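Local atomic coordinates of receptor-type tyrosine-protein phosphatase C (Rattus norvegicus, PDB entry 5FN8), a protein that probably removes phosphate from tyrosines of signalling proteins in T-cell activation, its piece here being two fibronectin type III domains of the extracellular region. Residues 98-103 and 177-182; 114-119 and 163-168; 130-135 and 142-147; 135-140 and 159-164. All blocks are in the same frame, centred on the assembly; numbering follows the deposited sequence.

Contact 1 (98-103 and 177-182); sequences PGKVNG and DPEIKP
Val101 makes the tight end of this contact. Its CG2, in the crowded position between the backbone N and the carbonyl carbon, presses obliquely against CB of Glu179 at 3.7 Å, the buried valine packing against the base of the Glu179 side chain. The outer part is polar and looser. Lys100 points toward 177-182 and runs across it: its CG lies 3.8 Å from CB of Asp177, and its CE reaches 3.4 Å from the carbonyl O of Pro178. A bend at chi3 (73°) then brings the ammonium group to Glu179; the two side chains cross at about a right angle, and Lys100 NZ lies 3.0 Å from Glu179 OE1. This is a salt bridge whose hydrogen bond is weak. Glu179, itself bent at chi2 (53°), offers its other oxygen along its own strand, with a weak bond from Lys181 NZ to Glu179 OE2 at 3.4 Å, so one carboxylate joins two ammonium groups, and both charges probably stabilise its ionised form. At the other end the backbones are spaced by water. One water donates to Pro98 O (2.8 Å) and accepts from Asp177 N (2.7 Å); a second donates to the carbonyls of both Gly99 and Asp177. The carboxylate of Asp177 instead pairs with Arg97. Strand 179-184 is also hydrogen-bonded to strand 162-170, through Glu179 with Val167. A lead-in to the first strand lying beside the last one in this way belongs to the fibronectin type III sandwich.

Contact 2 (114-119 and 163-168); sequences INVTCN and YEFLVY. With NAG (2-acetamido-2-deoxy-beta-D-glucopyranose), chain I.
Phe165 is the hub of the first shell. Ile114 sets its CG2 methyl over one face of the ring, 4.1 Å from the centroid and 28° off the normal, a CH-pi contact whose shortest link is CG2 of Ile114 to CZ of Phe165 at 3.6 Å. Val116 comes in obliquely, its CG2 standing 3.7 Å from CD2 of Phe165. The other methyl of Val116, CG1, lies anti to the backbone N and meets CG2 of Val167 tip to tip at 3.9 Å. Further along, the sulfur of Cys118 rests 4.0 Å from CG1 of Val167. All these meetings are apolar, as suits the interior between the two sheets of a fibronectin type III domain: strand 114-119 is central in one, strand 162-170 inner in the other, and their local axes pass 9.3 Å apart at -31°. In the second shell, each strand is held by its own sheet. Ile114, Val116 and Cys118 bond through their backbones to Val154, Phe152 and Cys150, and a disulfide from Cys118 to Cys150 fastens the sulfur next to Val167. Val135 and Gln183 also touch the Phe165 side chain, while Met104 touches Val167. Alternation along strand 114-119 sends Asn115 the other way, away from the core, where its ND2 is bonded to C1 of an N-acetylglucosamine (1.4 Å).

Contact 3 (130-135 and 142-147); sequences RYILEV and VKTFNQ. With NAG (2-acetamido-2-deoxy-beta-D-glucopyranose), chain G.
Arg130 climbs over the end of its neighbouring strand toward the glycan. CB begins 3.6 Å from the carbonyl O of Gln147, and CD comes 3.8 Å from C5 of the N-acetylglucosamine on Asn146. The bend at chi3 (54°) then turns NE to give a nearly straight bond (169°) to a lone pair of Asn146 OD1, 2.7 Å away and in the guanidinium plane. CZ has the sugar O6 over its centre at 3.4 Å, with the carbonyl carbon of Gln147 on the opposite face, toward the rim. NH2 adds only weak bonds to Asn146 OD1 and O. Thus Arg130 fixes the amide whose ND2 carries the sugar, and Ile132 CD1 touches the acetyl methyl C8 at 3.7 Å. Below, the strands run antiparallel, with hydrogen-bonded pairs Tyr131-Gln147, Leu133-Phe145 and Val135-Lys143. On the core side Leu133 CD2 lies alongside Phe145, 3.8 Å from its CD1, and Phe152 touches Leu133. At the turn end Val135 O takes a bond from Val142 N (2.7 Å) and a weak one from Lys143 N. Both residues face Val135, a classic beta bulge in an N-glycosylated hairpin at the edge of the four-stranded sheet of a fibronectin type III domain.

Contact 4 (135-140 and 159-164); sequences VKSGGS and YSTDYE
Two strand ends pair antiparallel here; the axes of the short segments 135-137 and 162-164 approach to 4.7 Å, their directions 140° apart. Lys136 and Glu164 form a hydrogen-bonded pair: Lys136 N gives a nearly straight bond to Glu164 O (2.9 Å), lying in the carbonyl plane, and Glu164 N returns one to Lys136 O from above that carbonyl's plane. Just beyond, the chain reverses through a type I' turn from Ser137 to Ser140, Gly138 and Gly139 taking its positive phi values, and the paired strand ends. Side chains then extend the contact. Ser137 OG, anti to the backbone N, donates to the carbonyl of Asp162 nearly along its C=O axis (3.3 Å), a side-chain bond where regular pairing has stopped; the same oxygen lies 3.4 Å from CG2 of Thr161. CB of Ser137 sits obliquely against the Tyr163 ring, 3.7 Å from CE1, and Val135 CG1 adds a second oblique touch at 3.9 Å from CD1 of Tyr163. Lys136 O lies at the edge of that ring. The Tyr163 hydroxyl bonds to the backbone N of Tyr158, five residues earlier, which fits the tyrosine corner of fibronectin type III domains. On the other face, Glu164 CG takes the crowded position (chi1 56°) and leans 3.7 Å from CB of Lys136, the two chains lying side by side. Lys136 NZ, in a long, weak ion pair with Glu134, stays 4.9 Å from Glu164 OE2: no salt bridge forms, though the opposite charges may attract, leaving two backbone bonds and the serine bond as direct polar links.

In the fold
All four contacts lie in the second of the two fibronectin type III domains. From the N terminus, the first segment of contact 1 leads into strand 104-108 and meets its partner only near the end of the domain, so it closes the widest loop and encloses the other three. Contact 2 opens next and joins strand 114-119 of the three-stranded sheet to strand 162-170 of the four-stranded one. Inside it, contact 3 closes the short hairpin 130-137 and 140-147. Contact 4 begins at Val135, which contact 3 shares, and crosses it, tying the hairpin to strand 162-170, where it ends on residues of contact 2. Strand 179-184 completes that sheet.

Contact 1 (98-103 and 177-182)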
# COMPACT_ATOMS: atom_id res chain seq x y z
N PRO B 98 7.52 -4.96 10.19
CA PRO B 98 6.15 -4.80 9.67
C PRO B 98 5.33 -3.99 10.71
O PRO B 98 5.81 -3.67 11.81
CB PRO B 98 5.65 -6.25 9.62
CG PRO B 98 6.38 -6.96 10.69
CD PRO B 98 7.74 -6.32 10.73
N GLY B 99 4.06 -3.75 10.39
CA GLY B 99 3.16 -3.12 11.34
C GLY B 99 2.48 -4.15 12.21
O GLY B 99 2.82 -5.34 12.17
N LYS B 100 1.52 -3.71 13.01
CA LYS B 100 0.75 -4.58 13.89
C LYS B 100 -0.41 -5.20 13.12
O LYS B 100 -0.87 -4.65 12.15
CB LYS B 100 0.24 -3.81 15.11
CG LYS B 100 1.32 -3.22 16.00
CD LYS B 100 0.73 -2.25 17.01
CE LYS B 100 -0.04 -2.92 18.11
NZ LYS B 100 -0.88 -1.96 18.89
N VAL B 101 -0.87 -6.35 13.56
CA VAL B 101 -1.98 -7.05 12.95
C VAL B 101 -3.28 -6.24 13.18
O VAL B 101 -3.39 -5.49 14.17
CB VAL B 101 -2.09 -8.53 13.46
CG1 VAL B 101 -0.84 -9.34 13.11
CG2 VAL B 101 -2.44 -8.62 14.97
N ASN B 102 -4.25 -6.41 12.30
CA ASN B 102 -5.52 -5.70 12.41
C ASN B 102 -6.64 -6.64 12.78
O ASN B 102 -6.68 -7.77 12.31
CB ASN B 102 -5.84 -4.94 11.09
CG ASN B 102 -4.90 -3.79 10.83
OD1 ASN B 102 -4.87 -2.79 11.57
ND2 ASN B 102 -4.06 -3.94 9.79
N GLY B 103 -7.55 -6.14 13.60
CA GLY B 103 -8.76 -6.83 14.02
C GLY B 103 -8.55 -8.08 14.83
O GLY B 103 -9.19 -9.11 14.57
N ASP B 177 5.60 -5.11 16.26
CA ASP B 177 5.07 -4.95 17.63
C ASP B 177 3.87 -5.88 17.83
O ASP B 177 3.11 -6.11 16.86
CB ASP B 177 4.63 -3.49 17.87
CG ASP B 177 5.74 -2.48 18.08
OD1 ASP B 177 6.85 -2.89 18.54
OD2 ASP B 177 5.49 -1.28 17.90
N PRO B 178 3.65 -6.40 19.06
CA PRO B 178 2.49 -7.26 19.27
C PRO B 178 1.19 -6.49 19.51
O PRO B 178 1.18 -5.40 20.08
CB PRO B 178 2.85 -8.02 20.54
CG PRO B 178 3.70 -7.08 21.31
CD PRO B 178 4.45 -6.28 20.30
N GLU B 179 0.09 -7.11 19.11
CA GLU B 179 -1.25 -6.72 19.46
C GLU B 179 -1.58 -7.68 20.65
O GLU B 179 -1.55 -8.91 20.49
CB GLU B 179 -2.21 -6.89 18.27
CG GLU B 179 -3.53 -6.15 18.49
CD GLU B 179 -3.41 -4.69 18.86
OE1 GLU B 179 -3.06 -3.88 17.97
OE2 GLU B 179 -3.61 -4.35 20.05
N ILE B 180 -1.77 -7.10 21.85
CA ILE B 180 -2.03 -7.81 23.11
C ILE B 180 -3.51 -7.76 23.48
O ILE B 180 -4.13 -6.69 23.46
CB ILE B 180 -1.12 -7.26 24.25
CG1 ILE B 180 0.36 -7.26 23.82
CG2 ILE B 180 -1.34 -8.02 25.57
CD1 ILE B 180 1.36 -6.61 24.79
N LYS B 181 -4.08 -8.92 23.83
CA LYS B 181 -5.49 -9.03 24.23
C LYS B 181 -5.66 -9.94 25.45
O LYS B 181 -5.26 -11.10 25.39
CB LYS B 181 -6.39 -9.53 23.05
CG LYS B 181 -6.50 -8.58 21.86
CD LYS B 181 -7.34 -7.35 22.11
CE LYS B 181 -7.20 -6.34 20.99
NZ LYS B 181 -6.65 -5.05 21.51
N PRO B 182 -6.25 -9.45 26.56
CA PRO B 182 -6.51 -10.35 27.70
C PRO B 182 -7.74 -11.23 27.43
O PRO B 182 -8.67 -10.81 26.75
CB PRO B 182 -6.76 -9.40 28.88
CG PRO B 182 -7.24 -8.13 28.25
CD PRO B 182 -6.79 -8.09 26.81
O HOH W 1 5.43 -3.00 14.54
O HOH W 2 3.66 -7.14 14.23

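Contact 2 (114-119 and 163-168)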
# COMPACT_ATOMS: atom_id res chain seq x y z
N ILE B 114 -9.46 -21.34 23.76
CA ILE B 114 -9.54 -19.95 23.25
C ILE B 114 -9.18 -19.93 21.78
O ILE B 114 -8.19 -20.54 21.37
CB ILE B 114 -8.61 -18.95 24.05
CG1 ILE B 114 -8.85 -18.90 25.58
CG2 ILE B 114 -8.49 -17.55 23.40
CD1 ILE B 114 -10.19 -18.64 26.07
N ASN B 115 -9.95 -19.20 21.00
CA ASN B 115 -9.71 -19.00 19.57
C ASN B 115 -9.21 -17.57 19.38
O ASN B 115 -9.76 -16.63 19.99
CB ASN B 115 -11.00 -19.26 18.75
CG ASN B 115 -11.21 -20.67 18.25
OD1 ASN B 115 -10.60 -21.64 18.74
ND2 ASN B 115 -12.10 -20.77 17.26
N VAL B 116 -8.10 -17.41 18.60
CA VAL B 116 -7.47 -16.13 18.32
C VAL B 116 -7.44 -15.90 16.79
O VAL B 116 -7.02 -16.78 16.05
CB VAL B 116 -6.06 -15.95 18.99
CG1 VAL B 116 -5.52 -14.53 18.76
CG2 VAL B 116 -6.11 -16.26 20.48
N THR B 117 -7.94 -14.75 16.34
CA THR B 117 -8.02 -14.39 14.91
C THR B 117 -7.58 -12.96 14.72
O THR B 117 -7.73 -12.13 15.61
CB THR B 117 -9.43 -14.57 14.33
OG1 THR B 117 -10.36 -13.83 15.13
CG2 THR B 117 -9.86 -16.04 14.24
N CYS B 118 -7.02 -12.68 13.56
CA CYS B 118 -6.58 -11.35 13.21
C CYS B 118 -6.43 -11.28 11.71
O CYS B 118 -6.51 -12.30 11.01
CB CYS B 118 -5.28 -10.97 13.92
SG CYS B 118 -3.77 -11.63 13.16
N ASN B 119 -6.20 -10.07 11.21
CA ASN B 119 -5.97 -9.85 9.80
C ASN B 119 -4.60 -9.23 9.65
O ASN B 119 -4.07 -8.65 10.60
CB ASN B 119 -7.05 -8.96 9.19
CG ASN B 119 -8.45 -9.49 9.36
OD1 ASN B 119 -9.30 -8.86 10.00
ND2 ASN B 119 -8.72 -10.67 8.81
N TYR B 163 -5.32 -15.10 30.96
CA TYR B 163 -4.26 -15.29 29.99
C TYR B 163 -4.11 -14.04 29.11
O TYR B 163 -5.08 -13.31 28.91
CB TYR B 163 -4.58 -16.49 29.09
CG TYR B 163 -4.41 -17.84 29.76
CD1 TYR B 163 -3.16 -18.45 29.84
CD2 TYR B 163 -5.52 -18.53 30.26
CE1 TYR B 163 -3.01 -19.70 30.45
CE2 TYR B 163 -5.37 -19.79 30.85
CZ TYR B 163 -4.12 -20.36 30.95
OH TYR B 163 -3.96 -21.60 31.52
N GLU B 164 -2.89 -13.79 28.62
CA GLU B 164 -2.67 -12.72 27.64
C GLU B 164 -2.21 -13.34 26.35
O GLU B 164 -1.49 -14.36 26.35
CB GLU B 164 -1.83 -11.50 28.12
CG GLU B 164 -0.44 -11.76 28.67
CD GLU B 164 0.59 -10.63 28.60
OE1 GLU B 164 0.40 -9.70 27.78
OE2 GLU B 164 1.60 -10.70 29.33
N PHE B 165 -2.74 -12.82 25.25
CA PHE B 165 -2.45 -13.29 23.91
C PHE B 165 -1.77 -12.18 23.17
O PHE B 165 -2.29 -11.07 23.11
CB PHE B 165 -3.73 -13.81 23.21
CG PHE B 165 -4.39 -14.93 23.99
CD1 PHE B 165 -5.22 -14.66 25.07
CD2 PHE B 165 -4.16 -16.26 23.66
CE1 PHE B 165 -5.79 -15.70 25.82
CE2 PHE B 165 -4.75 -17.30 24.39
CZ PHE B 165 -5.55 -17.01 25.48
N LEU B 166 -0.56 -12.47 22.67
CA LEU B 166 0.28 -11.52 21.96
C LEU B 166 0.52 -12.06 20.57
O LEU B 166 1.15 -13.10 20.43
CB LEU B 166 1.62 -11.35 22.69
CG LEU B 166 1.61 -10.85 24.14
CD1 LEU B 166 1.56 -12.03 25.15
CD2 LEU B 166 2.88 -10.07 24.42
N VAL B 167 -0.03 -11.39 19.54
CA VAL B 167 0.15 -11.74 18.14
C VAL B 167 1.14 -10.77 17.51
O VAL B 167 0.93 -9.57 17.62
CB VAL B 167 -1.16 -11.81 17.30
CG1 VAL B 167 -0.86 -12.21 15.85
CG2 VAL B 167 -2.15 -12.79 17.91
N TYR B 168 2.24 -11.29 16.92
CA TYR B 168 3.25 -10.50 16.19
C TYR B 168 3.21 -10.98 14.75
O TYR B 168 2.98 -12.17 14.49
CB TYR B 168 4.69 -10.80 16.66
CG TYR B 168 4.94 -10.70 18.14
CD1 TYR B 168 4.45 -11.68 19.02
CD2 TYR B 168 5.71 -9.68 18.68
CE1 TYR B 168 4.69 -11.61 20.39
CE2 TYR B 168 5.98 -9.61 20.04
CZ TYR B 168 5.47 -10.57 20.89
OH TYR B 168 5.78 -10.49 22.22
C1 NAG I . -12.47 -22.01 16.64
C2 NAG I . -13.98 -22.09 16.41
C3 NAG I . -14.26 -23.46 15.80
C4 NAG I . -13.53 -23.60 14.46
C5 NAG I . -12.04 -23.28 14.61
C6 NAG I . -11.34 -23.11 13.28
C7 NAG I . -15.38 -20.75 17.96
C8 NAG I . -15.96 -20.69 19.34
N2 NAG I . -14.74 -21.90 17.64
O3 NAG I . -15.66 -23.64 15.61
O4 NAG I . -13.69 -24.92 13.95
O5 NAG I . -11.87 -22.05 15.34
O6 NAG I . -9.94 -22.86 13.43
O7 NAG I . -15.47 -19.81 17.18

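Contact 3 (130-135 and 142-147)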
# COMPACT_ATOMS: atom_id res chain seq x y z
N ARG B 130 3.91 -14.31 8.17
CA ARG B 130 3.66 -15.28 9.25
C ARG B 130 3.18 -14.61 10.50
O ARG B 130 3.48 -13.44 10.78
CB ARG B 130 4.86 -16.21 9.51
CG ARG B 130 5.30 -16.89 8.22
CD ARG B 130 6.09 -18.13 8.36
NE ARG B 130 5.43 -19.14 9.20
CZ ARG B 130 4.74 -20.17 8.74
NH1 ARG B 130 4.53 -20.32 7.45
NH2 ARG B 130 4.23 -21.06 9.59
N TYR B 131 2.40 -15.35 11.24
CA TYR B 131 1.75 -14.92 12.46
C TYR B 131 2.30 -15.69 13.65
O TYR B 131 2.24 -16.93 13.68
CB TYR B 131 0.23 -15.11 12.31
CG TYR B 131 -0.34 -14.25 11.21
CD1 TYR B 131 -0.72 -12.93 11.45
CD2 TYR B 131 -0.42 -14.72 9.90
CE1 TYR B 131 -1.21 -12.12 10.42
CE2 TYR B 131 -0.89 -13.92 8.86
CZ TYR B 131 -1.30 -12.62 9.13
OH TYR B 131 -1.73 -11.85 8.08
N ILE B 132 2.84 -14.94 14.63
CA ILE B 132 3.40 -15.53 15.85
C ILE B 132 2.46 -15.25 17.00
O ILE B 132 2.14 -14.10 17.28
CB ILE B 132 4.82 -14.95 16.15
CG1 ILE B 132 5.78 -14.99 14.94
CG2 ILE B 132 5.41 -15.51 17.46
CD1 ILE B 132 5.96 -16.27 14.21
N LEU B 133 2.03 -16.28 17.66
CA LEU B 133 1.21 -16.09 18.82
C LEU B 133 1.91 -16.61 20.08
O LEU B 133 2.36 -17.74 20.11
CB LEU B 133 -0.17 -16.74 18.65
CG LEU B 133 -1.01 -16.89 19.92
CD1 LEU B 133 -1.48 -15.55 20.45
CD2 LEU B 133 -2.18 -17.79 19.69
N GLU B 134 2.01 -15.75 21.09
CA GLU B 134 2.52 -16.09 22.42
C GLU B 134 1.37 -16.07 23.40
O GLU B 134 0.55 -15.15 23.39
CB GLU B 134 3.53 -15.08 22.89
CG GLU B 134 4.85 -15.22 22.21
CD GLU B 134 5.92 -14.45 22.95
OE1 GLU B 134 5.68 -13.34 23.46
OE2 GLU B 134 7.04 -15.00 23.01
N VAL B 135 1.32 -17.07 24.24
CA VAL B 135 0.30 -17.18 25.26
C VAL B 135 1.01 -17.09 26.61
O VAL B 135 1.96 -17.83 26.86
CB VAL B 135 -0.57 -18.46 25.12
CG1 VAL B 135 -1.67 -18.50 26.20
CG2 VAL B 135 -1.17 -18.56 23.71
N VAL B 142 3.50 -19.60 28.24
CA VAL B 142 2.78 -20.85 28.37
C VAL B 142 2.78 -21.65 27.05
O VAL B 142 3.02 -22.85 27.06
CB VAL B 142 1.38 -20.59 29.02
CG1 VAL B 142 0.32 -21.57 28.56
CG2 VAL B 142 1.50 -20.60 30.53
N LYS B 143 2.56 -20.97 25.91
CA LYS B 143 2.49 -21.58 24.57
C LYS B 143 2.94 -20.59 23.55
O LYS B 143 2.82 -19.39 23.77
CB LYS B 143 1.03 -21.99 24.22
CG LYS B 143 0.40 -23.03 25.15
CD LYS B 143 -1.08 -23.15 24.91
CE LYS B 143 -1.80 -24.19 25.74
NZ LYS B 143 -1.42 -25.60 25.41
N THR B 144 3.44 -21.09 22.42
CA THR B 144 3.86 -20.29 21.28
C THR B 144 3.47 -21.00 19.97
O THR B 144 3.51 -22.22 19.91
CB THR B 144 5.33 -19.82 21.39
OG1 THR B 144 5.53 -18.84 20.38
CG2 THR B 144 6.33 -20.92 21.17
N PHE B 145 3.04 -20.22 18.93
CA PHE B 145 2.59 -20.75 17.63
C PHE B 145 3.10 -19.87 16.53
O PHE B 145 3.23 -18.66 16.71
CB PHE B 145 1.06 -20.76 17.53
CG PHE B 145 0.28 -21.47 18.60
CD1 PHE B 145 0.00 -20.84 19.81
CD2 PHE B 145 -0.32 -22.70 18.35
CE1 PHE B 145 -0.74 -21.50 20.81
CE2 PHE B 145 -1.09 -23.34 19.34
CZ PHE B 145 -1.28 -22.75 20.56
N ASN B 146 3.39 -20.47 15.38
CA ASN B 146 3.93 -19.82 14.20
C ASN B 146 3.14 -20.37 13.01
O ASN B 146 3.23 -21.56 12.71
CB ASN B 146 5.44 -20.12 14.08
CG ASN B 146 6.11 -19.57 12.85
OD1 ASN B 146 5.45 -19.13 11.92
ND2 ASN B 146 7.42 -19.59 12.82
N GLN B 147 2.34 -19.52 12.36
CA GLN B 147 1.47 -19.94 11.27
C GLN B 147 1.40 -18.96 10.11
O GLN B 147 1.71 -17.77 10.27
CB GLN B 147 0.05 -20.16 11.80
CG GLN B 147 -0.16 -21.46 12.57
CD GLN B 147 -1.48 -21.51 13.33
OE1 GLN B 147 -1.60 -22.17 14.36
NE2 GLN B 147 -2.51 -20.78 12.89
C1 NAG G . 8.19 -19.14 11.70
C2 NAG G . 9.53 -18.55 12.13
C3 NAG G . 10.49 -18.39 10.95
C4 NAG G . 10.51 -19.63 10.06
C5 NAG G . 9.10 -20.03 9.64
C6 NAG G . 9.07 -21.32 8.84
C7 NAG G . 10.11 -16.45 13.37
C8 NAG G . 9.52 -15.28 14.10
N2 NAG G . 9.22 -17.26 12.74
O3 NAG G . 11.82 -18.21 11.45
O4 NAG G . 11.30 -19.36 8.91
O5 NAG G . 8.30 -20.26 10.81
O6 NAG G . 7.76 -21.67 8.41
O7 NAG G . 11.32 -16.64 13.33

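Contact 4 (135-140 and 159-164)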
# COMPACT_ATOMS: atom_id res chain seq x y z
N VAL B 135 1.32 -17.07 24.24
CA VAL B 135 0.30 -17.18 25.26
C VAL B 135 1.01 -17.09 26.61
O VAL B 135 1.96 -17.83 26.86
CB VAL B 135 -0.57 -18.46 25.12
CG1 VAL B 135 -1.67 -18.50 26.20
CG2 VAL B 135 -1.17 -18.56 23.71
N LYS B 136 0.58 -16.13 27.44
CA LYS B 136 1.19 -15.91 28.75
C LYS B 136 0.18 -15.98 29.89
O LYS B 136 -1.00 -15.72 29.70
CB LYS B 136 1.95 -14.56 28.76
CG LYS B 136 3.19 -14.54 27.88
CD LYS B 136 3.94 -13.25 27.99
CE LYS B 136 5.15 -13.26 27.11
NZ LYS B 136 5.77 -11.91 27.03
N SER B 137 0.66 -16.34 31.08
CA SER B 137 -0.12 -16.37 32.31
C SER B 137 0.84 -15.95 33.42
O SER B 137 1.91 -16.54 33.54
CB SER B 137 -0.67 -17.77 32.59
OG SER B 137 -1.62 -17.68 33.63
N GLY B 138 0.51 -14.86 34.12
CA GLY B 138 1.35 -14.27 35.17
C GLY B 138 2.73 -13.83 34.67
O GLY B 138 3.73 -13.97 35.38
N GLY B 139 2.77 -13.41 33.40
CA GLY B 139 3.99 -13.00 32.72
C GLY B 139 4.88 -14.13 32.21
O GLY B 139 5.90 -13.86 31.58
N SER B 140 4.54 -15.39 32.51
CA SER B 140 5.29 -16.56 32.05
C SER B 140 4.76 -17.08 30.70
O SER B 140 3.54 -17.14 30.50
CB SER B 140 5.25 -17.67 33.09
OG SER B 140 5.81 -17.23 34.31
N TYR B 159 -8.71 -23.95 33.97
CA TYR B 159 -10.13 -23.60 34.01
C TYR B 159 -10.61 -22.19 34.38
O TYR B 159 -11.61 -21.74 33.79
CB TYR B 159 -10.98 -24.68 34.70
CG TYR B 159 -11.28 -25.83 33.77
CD1 TYR B 159 -12.20 -25.69 32.73
CD2 TYR B 159 -10.59 -27.04 33.87
CE1 TYR B 159 -12.46 -26.74 31.85
CE2 TYR B 159 -10.84 -28.09 32.99
CZ TYR B 159 -11.78 -27.94 31.98
OH TYR B 159 -12.03 -28.96 31.08
N SER B 160 -9.98 -21.53 35.36
CA SER B 160 -10.44 -20.17 35.72
C SER B 160 -9.21 -19.29 35.82
O SER B 160 -8.85 -18.81 36.89
CB SER B 160 -11.27 -20.19 37.00
OG SER B 160 -12.61 -20.56 36.75
N THR B 161 -8.54 -19.14 34.67
CA THR B 161 -7.28 -18.43 34.59
C THR B 161 -7.29 -17.27 33.59
O THR B 161 -7.91 -17.37 32.53
CB THR B 161 -6.15 -19.47 34.38
OG1 THR B 161 -6.29 -20.51 35.37
CG2 THR B 161 -4.74 -18.86 34.44
N ASP B 162 -6.62 -16.17 33.97
CA ASP B 162 -6.41 -15.00 33.12
C ASP B 162 -5.17 -15.29 32.26
O ASP B 162 -4.11 -15.69 32.78
CB ASP B 162 -6.15 -13.72 33.95
CG ASP B 162 -7.15 -13.42 35.05
OD1 ASP B 162 -8.30 -13.03 34.72
OD2 ASP B 162 -6.77 -13.53 36.24
N TYR B 163 -5.32 -15.10 30.96
CA TYR B 163 -4.26 -15.29 29.99
C TYR B 163 -4.11 -14.04 29.11
O TYR B 163 -5.08 -13.31 28.91
CB TYR B 163 -4.58 -16.49 29.09
CG TYR B 163 -4.41 -17.84 29.76
CD1 TYR B 163 -3.16 -18.45 29.84
CD2 TYR B 163 -5.52 -18.53 30.26
CE1 TYR B 163 -3.01 -19.70 30.45
CE2 TYR B 163 -5.37 -19.79 30.85
CZ TYR B 163 -4.12 -20.36 30.95
OH TYR B 163 -3.96 -21.60 31.52
N GLU B 164 -2.89 -13.79 28.62
CA GLU B 164 -2.67 -12.72 27.64
C GLU B 164 -2.21 -13.34 26.35
O GLU B 164 -1.49 -14.36 26.35
CB GLU B 164 -1.83 -11.50 28.12
CG GLU B 164 -0.44 -11.76 28.67
CD GLU B 164 0.59 -10.63 28.60
OE1 GLU B 164 0.40 -9.70 27.78
OE2 GLU B 164 1.60 -10.70 29.33